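SusD superfamily protein (Parabacteroides distasonis, PDB 3OTN) probably binds nutrients, most likely carbohydrates, at the outer membrane, as a member of the SusD family. Local coordinates at residues L47-Y50 and M51-K54; P287-E290 and F291-F295; L407-V410 and W411-Y415. One frame throughout, in Å; residues are numbered along the deposited sequence.

Contact 1: residues L47-Y50 and M51-K54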
loop_
_atom_site.group_PDB
_atom_site.type_symbol
_atom_site.label_atom_id
_atom_site.label_comp_id
_atom_site.label_asym_id
_atom_site.label_seq_id
_atom_site.Cartn_x
_atom_site.Cartn_y
_atom_site.Cartn_z
ATOM N N LEU A 47 4.677 -8.543 3.504
ATOM C CA LEU A 47 6.032 -8.216 3.023
ATOM C C LEU A 47 6.408 -6.785 3.356
ATOM O O LEU A 47 7.556 -6.504 3.732
ATOM C CB LEU A 47 6.168 -8.408 1.492
ATOM C CG LEU A 47 7.583 -8.193 0.884
ATOM C CD1 LEU A 47 8.615 -9.195 1.436
ATOM C CD2 LEU A 47 7.572 -8.265 -0.657
ATOM N N LEU A 48 5.432 -5.893 3.201
ATOM C CA LEU A 48 5.627 -4.460 3.390
ATOM C C LEU A 48 5.427 -3.995 4.825
ATOM O O LEU A 48 5.629 -2.828 5.108
ATOM C CB LEU A 48 4.721 -3.680 2.445
ATOM C CG LEU A 48 4.792 -4.028 0.946
ATOM C CD1 LEU A 48 3.778 -3.198 0.178
ATOM C CD2 LEU A 48 6.182 -3.838 0.374
ATOM N N GLU A 49 5.034 -4.894 5.721
ATOM C CA GLU A 49 4.932 -4.581 7.148
ATOM C C GLU A 49 5.978 -5.235 8.007
ATOM O O GLU A 49 6.269 -4.752 9.115
ATOM C CB GLU A 49 3.543 -4.954 7.671
ATOM C CG GLU A 49 2.383 -4.202 6.931
ATOM C CD GLU A 49 2.462 -2.688 7.066
ATOM O OE1 GLU A 49 2.926 -2.167 8.115
ATOM O OE2 GLU A 49 2.048 -1.993 6.122
ATOM N N TYR A 50 6.533 -6.342 7.543
ATOM C CA TYR A 50 7.457 -7.108 8.408
ATOM C C TYR A 50 8.825 -6.516 8.614
ATOM O O TYR A 50 9.499 -6.916 9.577
ATOM C CB TYR A 50 7.547 -8.558 7.965
ATOM C CG TYR A 50 6.415 -9.477 8.397
ATOM C CD1 TYR A 50 5.466 -9.116 9.360
ATOM C CD2 TYR A 50 6.365 -10.777 7.901
ATOM C CE1 TYR A 50 4.511 -10.033 9.787
ATOM C CE2 TYR A 50 5.399 -11.672 8.305
ATOM C CZ TYR A 50 4.467 -11.291 9.238
ATOM O OH TYR A 50 3.539 -12.237 9.634
HETATM N N MSE A 51 9.244 -5.531 7.814
HETATM C CA MSE A 51 10.553 -4.942 8.020
HETATM C C MSE A 51 10.529 -3.572 8.676
HETATM O O MSE A 51 11.592 -3.054 8.985
HETATM C CB MSE A 51 11.366 -4.866 6.735
HETATM C CG MSE A 51 11.739 -6.227 6.157
HETATM SE SE MSE A 51 12.925 -7.244 7.316
HETATM C CE MSE A 51 14.113 -6.002 8.044
ATOM N N THR A 52 9.349 -3.018 8.960
ATOM C CA THR A 52 9.273 -1.719 9.596
ATOM C C THR A 52 9.788 -1.724 11.019
ATOM O O THR A 52 10.159 -0.672 11.520
ATOM C CB THR A 52 7.839 -1.131 9.667
ATOM O OG1 THR A 52 7.044 -1.922 10.553
ATOM C CG2 THR A 52 7.177 -1.065 8.294
ATOM N N GLY A 53 9.775 -2.886 11.677
ATOM C CA GLY A 53 10.038 -2.969 13.103
ATOM C C GLY A 53 8.877 -2.562 14.008
ATOM O O GLY A 53 9.033 -2.506 15.242
ATOM N N LYS A 54 7.706 -2.314 13.411
ATOM C CA LYS A 54 6.500 -1.910 14.133
ATOM C C LYS A 54 5.410 -2.992 14.160
ATOM O O LYS A 54 4.304 -2.743 14.654
ATOM C CB LYS A 54 5.865 -0.675 13.494
ATOM C CG LYS A 54 6.780 0.444 13.096
ATOM C CD LYS A 54 7.480 1.084 14.208
ATOM C CE LYS A 54 8.118 2.402 13.748
ATOM N NZ LYS A 54 9.315 2.677 14.599
HETATM O O HOH W 1 8.489 -4.455 5.296
HETATM O O HOH W 2 7.843 -5.063 11.575
HETATM O O HOH W 3 4.522 -2.635 10.262
#
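T52 sets its methyl and hydroxyl against the backbone that has just gone by: CG2 lies 4.0 Å from L48 O, and OG1 sits 3.3 Å from E49 O. The hydroxyl stands between its own backbone N and carbonyl carbon (chi1 67°), which turns it toward K54, whose N donates to OG1 at 3.0 Å. That bond makes an ST turn, and G53, with its positive phi of 78°, carries the chain through it. The packed side belongs to M51, a selenomethionine. Its chain bends at chi2 and chi3, and the residue rests on F67 and W425, while L48 lies against W82 and F426, side chains of helices 64-68, 79-100 and 424-431. The looser, watery side faces E49. One water donates to both E49 OE1 (2.7 Å) and E49 O and accepts from T52 OG1 (2.6 Å); the other carboxylate oxygen, OE2, takes the backbone N-H of N422. A further water bridges L47 O to M51 N, at 2.7 Å from the carbonyl oxygen. A valine in place of T52 would probably leave K54 N without its acceptor and the water at E49 without a donor, freeing the turn to shift. Because no clear direct hydrogen bond joins L47-Y50 to M51-K54, this buried loop between strands 42-43 and 55-56 depends on ordered water to satisfy backbone groups that a helix would pair directly.

Contact 2: residues P287-E290 and F291-F295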
loop_
_atom_site.group_PDB
_atom_site.type_symbol
_atom_site.label_atom_id
_atom_site.label_comp_id
_atom_site.label_asym_id
_atom_site.label_seq_id
_atom_site.Cartn_x
_atom_site.Cartn_y
_atom_site.Cartn_z
ATOM N N PRO A 287 0.654 -5.233 16.191
ATOM C CA PRO A 287 1.455 -4.026 16.375
ATOM C C PRO A 287 2.383 -4.187 17.573
ATOM O O PRO A 287 2.061 -4.922 18.500
ATOM C CB PRO A 287 0.404 -2.963 16.647
ATOM C CG PRO A 287 -0.680 -3.713 17.411
ATOM C CD PRO A 287 -0.653 -5.125 16.868
ATOM N N THR A 288 3.522 -3.506 17.558
ATOM C CA THR A 288 4.387 -3.521 18.721
ATOM C C THR A 288 3.810 -2.602 19.791
ATOM O O THR A 288 3.230 -1.554 19.493
ATOM C CB THR A 288 5.817 -3.084 18.414
ATOM O OG1 THR A 288 5.812 -1.736 17.931
ATOM C CG2 THR A 288 6.462 -4.000 17.438
ATOM N N LYS A 289 3.984 -3.016 21.036
ATOM C CA LYS A 289 3.714 -2.177 22.208
ATOM C C LYS A 289 4.444 -0.825 22.097
ATOM O O LYS A 289 3.873 0.196 22.385
ATOM C CB LYS A 289 4.145 -2.952 23.471
ATOM C CG LYS A 289 4.246 -2.164 24.789
ATOM C CD LYS A 289 4.944 -3.026 25.883
ATOM C CE LYS A 289 5.774 -2.168 26.864
ATOM N NZ LYS A 289 4.945 -1.353 27.792
ATOM N N GLU A 290 5.693 -0.834 21.638
ATOM C CA GLU A 290 6.530 0.387 21.484
ATOM C C GLU A 290 5.979 1.400 20.473
ATOM O O GLU A 290 6.030 2.616 20.704
ATOM C CB GLU A 290 7.984 0.038 21.081
ATOM C CG GLU A 290 8.811 -0.720 22.141
ATOM C CD GLU A 290 8.619 -2.249 22.111
ATOM O OE1 GLU A 290 7.684 -2.765 21.420
ATOM O OE2 GLU A 290 9.399 -2.921 22.802
ATOM N N PHE A 291 5.437 0.912 19.355
ATOM C CA PHE A 291 4.788 1.801 18.411
ATOM C C PHE A 291 3.502 2.365 18.962
ATOM O O PHE A 291 3.247 3.569 18.830
ATOM C CB PHE A 291 4.523 1.138 17.068
ATOM C CG PHE A 291 3.898 2.065 16.053
ATOM C CD1 PHE A 291 4.538 3.238 15.683
ATOM C CD2 PHE A 291 2.652 1.774 15.492
ATOM C CE1 PHE A 291 3.966 4.104 14.735
ATOM C CE2 PHE A 291 2.067 2.625 14.563
ATOM C CZ PHE A 291 2.728 3.793 14.169
ATOM N N VAL A 292 2.675 1.510 19.560
ATOM C CA VAL A 292 1.399 1.975 20.095
ATOM C C VAL A 292 1.658 3.060 21.146
ATOM O O VAL A 292 0.997 4.113 21.152
ATOM C CB VAL A 292 0.567 0.811 20.650
ATOM C CG1 VAL A 292 -0.653 1.321 21.452
ATOM C CG2 VAL A 292 0.119 -0.120 19.493
ATOM N N GLU A 293 2.660 2.837 22.001
ATOM C CA GLU A 293 2.939 3.766 23.100
ATOM C C GLU A 293 3.698 5.032 22.646
ATOM O O GLU A 293 3.913 5.904 23.459
ATOM C CB GLU A 293 3.637 3.018 24.245
ATOM C CG GLU A 293 2.647 1.964 24.807
ATOM C CD GLU A 293 3.145 1.125 25.955
ATOM O OE1 GLU A 293 4.343 1.211 26.287
ATOM O OE2 GLU A 293 2.293 0.390 26.523
ATOM N N SER A 294 4.078 5.114 21.356
ATOM C CA SER A 294 4.759 6.294 20.775
ATOM C C SER A 294 3.842 7.429 20.326
ATOM O O SER A 294 4.324 8.524 20.033
ATOM C CB SER A 294 5.639 5.887 19.577
ATOM O OG SER A 294 4.913 5.581 18.400
ATOM N N PHE A 295 2.540 7.156 20.212
ATOM C CA PHE A 295 1.560 8.171 19.842
ATOM C C PHE A 295 1.485 9.241 20.933
ATOM O O PHE A 295 1.659 8.945 22.099
ATOM C CB PHE A 295 0.157 7.582 19.672
ATOM C CG PHE A 295 -0.045 6.804 18.399
ATOM C CD1 PHE A 295 0.587 5.582 18.202
ATOM C CD2 PHE A 295 -0.966 7.243 17.440
ATOM C CE1 PHE A 295 0.370 4.848 17.049
ATOM C CE2 PHE A 295 -1.187 6.513 16.284
ATOM C CZ PHE A 295 -0.529 5.317 16.088
#
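V292 overlaps P287 through one methyl: CG2 approaches the proline CB to 4.0 Å and also lies 3.4 Å from T288 O. F308 and Y334, on neighbouring strands, touch both side chains, so this side of the turn faces the protein interior. T288 works from the next position. Its OG1, placed between the backbone N and the carbonyl carbon, accepts from F291 N at 3.0 Å and also meets F291 CB. This is a helix N-cap: the threonine hydroxyl takes up an N-H of the helix's first turn, at the point where strand 286-287 gives way to the short helix 289-292. The threonine carbonyl then accepts from V292 N with a nearly straight N-H...O angle of 169°, and K289 O accepts from E293 N.

On the outer surface K289 and E293 pair one turn apart. The lysine chain leaves with CG opposite its backbone N (chi1 167°), then bends at chi3 and chi4, bringing NZ to 3.0 Å from E293 OE1. The ammonium meets that oxygen on its syn side, 21° out of the carboxylate plane, and reaches OE2 only weakly. OE2 has a second partner in the hydroxyl of Y334, which probably helps to hold the carboxylate's rotation. Further along, F291 O takes two bonds from S294, one from its N and a short one of 2.6 Å from OG. V292 to F295 form a type I turn, and F295 CE1 lies 3.7 Å above one face of the F291 ring, toward its rim.

Contact 3: residues L407-V410 and W411-Y415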
loop_
_atom_site.group_PDB
_atom_site.type_symbol
_atom_site.label_atom_id
_atom_site.label_comp_id
_atom_site.label_asym_id
_atom_site.label_seq_id
_atom_site.Cartn_x
_atom_site.Cartn_y
_atom_site.Cartn_z
ATOM N N LEU A 407 8.511 19.139 8.277
ATOM C CA LEU A 407 8.652 17.890 7.539
ATOM C C LEU A 407 8.552 16.665 8.458
ATOM O O LEU A 407 7.900 15.668 8.115
ATOM C CB LEU A 407 9.955 17.884 6.756
ATOM C CG LEU A 407 10.279 16.688 5.867
ATOM C CD1 LEU A 407 9.121 16.343 4.943
ATOM C CD2 LEU A 407 11.549 16.974 5.082
ATOM N N GLU A 408 9.164 16.738 9.640
ATOM C CA GLU A 408 9.113 15.607 10.551
ATOM C C GLU A 408 7.702 15.397 11.132
ATOM O O GLU A 408 7.310 14.249 11.416
ATOM C CB GLU A 408 10.194 15.736 11.634
ATOM C CG GLU A 408 11.587 15.616 11.028
ATOM C CD GLU A 408 12.718 15.521 12.030
ATOM O OE1 GLU A 408 12.455 15.432 13.242
ATOM O OE2 GLU A 408 13.884 15.510 11.572
ATOM N N GLU A 409 6.947 16.477 11.313
ATOM C CA GLU A 409 5.535 16.368 11.744
ATOM C C GLU A 409 4.665 15.725 10.666
ATOM O O GLU A 409 3.785 14.936 11.003
ATOM C CB GLU A 409 4.963 17.727 12.135
ATOM C CG GLU A 409 3.468 17.730 12.483
ATOM C CD GLU A 409 3.123 16.852 13.679
ATOM O OE1 GLU A 409 3.996 16.565 14.528
ATOM O OE2 GLU A 409 1.948 16.481 13.781
ATOM N N VAL A 410 4.912 16.050 9.388
ATOM C CA VAL A 410 4.210 15.381 8.248
ATOM C C VAL A 410 4.530 13.883 8.261
ATOM O O VAL A 410 3.640 13.042 8.207
ATOM C CB VAL A 410 4.617 16.004 6.897
ATOM C CG1 VAL A 410 4.085 15.188 5.720
ATOM C CG2 VAL A 410 4.165 17.481 6.823
ATOM N N TRP A 411 5.816 13.561 8.406
ATOM C CA TRP A 411 6.237 12.179 8.565
ATOM C C TRP A 411 5.508 11.533 9.747
ATOM O O TRP A 411 4.970 10.429 9.604
ATOM C CB TRP A 411 7.734 12.059 8.752
ATOM C CG TRP A 411 8.556 12.317 7.528
ATOM C CD1 TRP A 411 8.130 12.374 6.209
ATOM C CD2 TRP A 411 9.959 12.529 7.500
ATOM N NE1 TRP A 411 9.197 12.614 5.385
ATOM C CE2 TRP A 411 10.329 12.726 6.146
ATOM C CE3 TRP A 411 10.949 12.599 8.490
ATOM C CZ2 TRP A 411 11.657 12.950 5.759
ATOM C CZ3 TRP A 411 12.278 12.824 8.098
ATOM C CH2 TRP A 411 12.608 13.008 6.747
ATOM N N ASP A 412 5.458 12.227 10.890
ATOM C CA ASP A 412 4.781 11.686 12.065
ATOM C C ASP A 412 3.335 11.293 11.732
ATOM O O ASP A 412 2.881 10.160 12.043
ATOM C CB ASP A 412 4.774 12.670 13.238
ATOM C CG ASP A 412 6.063 12.633 14.087
ATOM O OD1 ASP A 412 7.064 11.944 13.753
ATOM O OD2 ASP A 412 6.065 13.328 15.119
ATOM N N GLN A 413 2.604 12.210 11.102
ATOM C CA GLN A 413 1.226 11.918 10.762
ATOM C C GLN A 413 1.095 10.796 9.731
ATOM O O GLN A 413 0.107 10.076 9.753
ATOM C CB GLN A 413 0.441 13.175 10.362
ATOM C CG GLN A 413 0.377 14.229 11.464
ATOM C CD GLN A 413 -0.061 13.658 12.799
ATOM O OE1 GLN A 413 -0.936 12.800 12.844
ATOM N NE2 GLN A 413 0.544 14.120 13.884
ATOM N N ARG A 414 2.096 10.617 8.868
ATOM C CA ARG A 414 2.118 9.482 7.981
ATOM C C ARG A 414 2.220 8.179 8.788
ATOM O O ARG A 414 1.497 7.222 8.505
ATOM C CB ARG A 414 3.247 9.582 6.966
ATOM C CG ARG A 414 3.003 10.683 5.911
ATOM C CD ARG A 414 4.075 10.635 4.809
ATOM N NE ARG A 414 3.881 9.424 4.032
ATOM C CZ ARG A 414 2.953 9.253 3.110
ATOM N NH1 ARG A 414 2.155 10.246 2.742
ATOM N NH2 ARG A 414 2.843 8.081 2.514
ATOM N N TYR A 415 3.139 8.133 9.757
ATOM C CA TYR A 415 3.281 6.950 10.589
ATOM C C TYR A 415 1.981 6.704 11.379
ATOM O O TYR A 415 1.434 5.600 11.377
ATOM C CB TYR A 415 4.432 7.083 11.589
ATOM C CG TYR A 415 5.810 6.706 11.043
ATOM C CD1 TYR A 415 6.447 7.484 10.075
ATOM C CD2 TYR A 415 6.497 5.607 11.547
ATOM C CE1 TYR A 415 7.734 7.173 9.613
ATOM C CE2 TYR A 415 7.763 5.287 11.094
ATOM C CZ TYR A 415 8.383 6.065 10.149
ATOM O OH TYR A 415 9.625 5.704 9.714
HETATM O O HOH W 4 3.739 14.307 16.091
HETATM O O HOH W 5 6.537 16.313 15.212
#
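E409 and Q413 make the strongest side-chain link, Q413 NE2 donating to E409 OE2 at 2.7 Å. OE2 lies near the amide plane of Q413, the two flat groups turned 38° apart, and the amide N comes from above the carboxylate plane, 36° out of it. The glutamate gets there by placing CG anti to the backbone N (chi1 175°) and bending at chi2. R390 forms a salt bridge to the same OE2, and R301 donates to Q413 OE1, so both ends of the pair are gripped from outside. The other glutamate oxygen, OE1, lies 3.9 Å from D412 OD2; one water donates to both E409 OE1 (2.6 Å) and D412 OD2, and a second lies within reach of both. D412 OD1 adds a salt bridge to R435 and a bond from Y442, which probably ease the repulsion. Beneath runs the backbone series, with W411 N bonded to L407 O at 3.0 Å. That carbonyl oxygen stands 3.5 Å above one face of the indole, toward its rim. L407 comes over the ring, its CD1 making an off-centre CH-pi contact 4.2 Å from the centroid of the five-membered ring, while E408 CG approaches the six-membered ring at CE3 and W411 NE1 donates to E369. Successive i to i+4 backbone bonds mark an alpha-helix, here 403-418, whose side chains touch helices 360-375, 380-392 and 424-431 in this SusD-family fold.

Contact 1 is wholly buried, while contacts 2 and 3 are partly buried, contact 2 carrying its lysine-glutamate pair on the surface. Their chemistry follows their place: the loop of contact 1 leans on waters, the short helix of contact 2 on a cap and a turn, and the long helix of contact 3 on regular backbone bonds and charged side chains tied to neighbouring helices and a strand. All three meet one another. K54 O probably accepts from T288 N, joining contacts 1 and 2, K54 CE packs on Y415 of contact 3, and F291 CZ lies 3.6 Å from Y415 O. Helix 424-431 touches side chains of both contact 1 and contact 3.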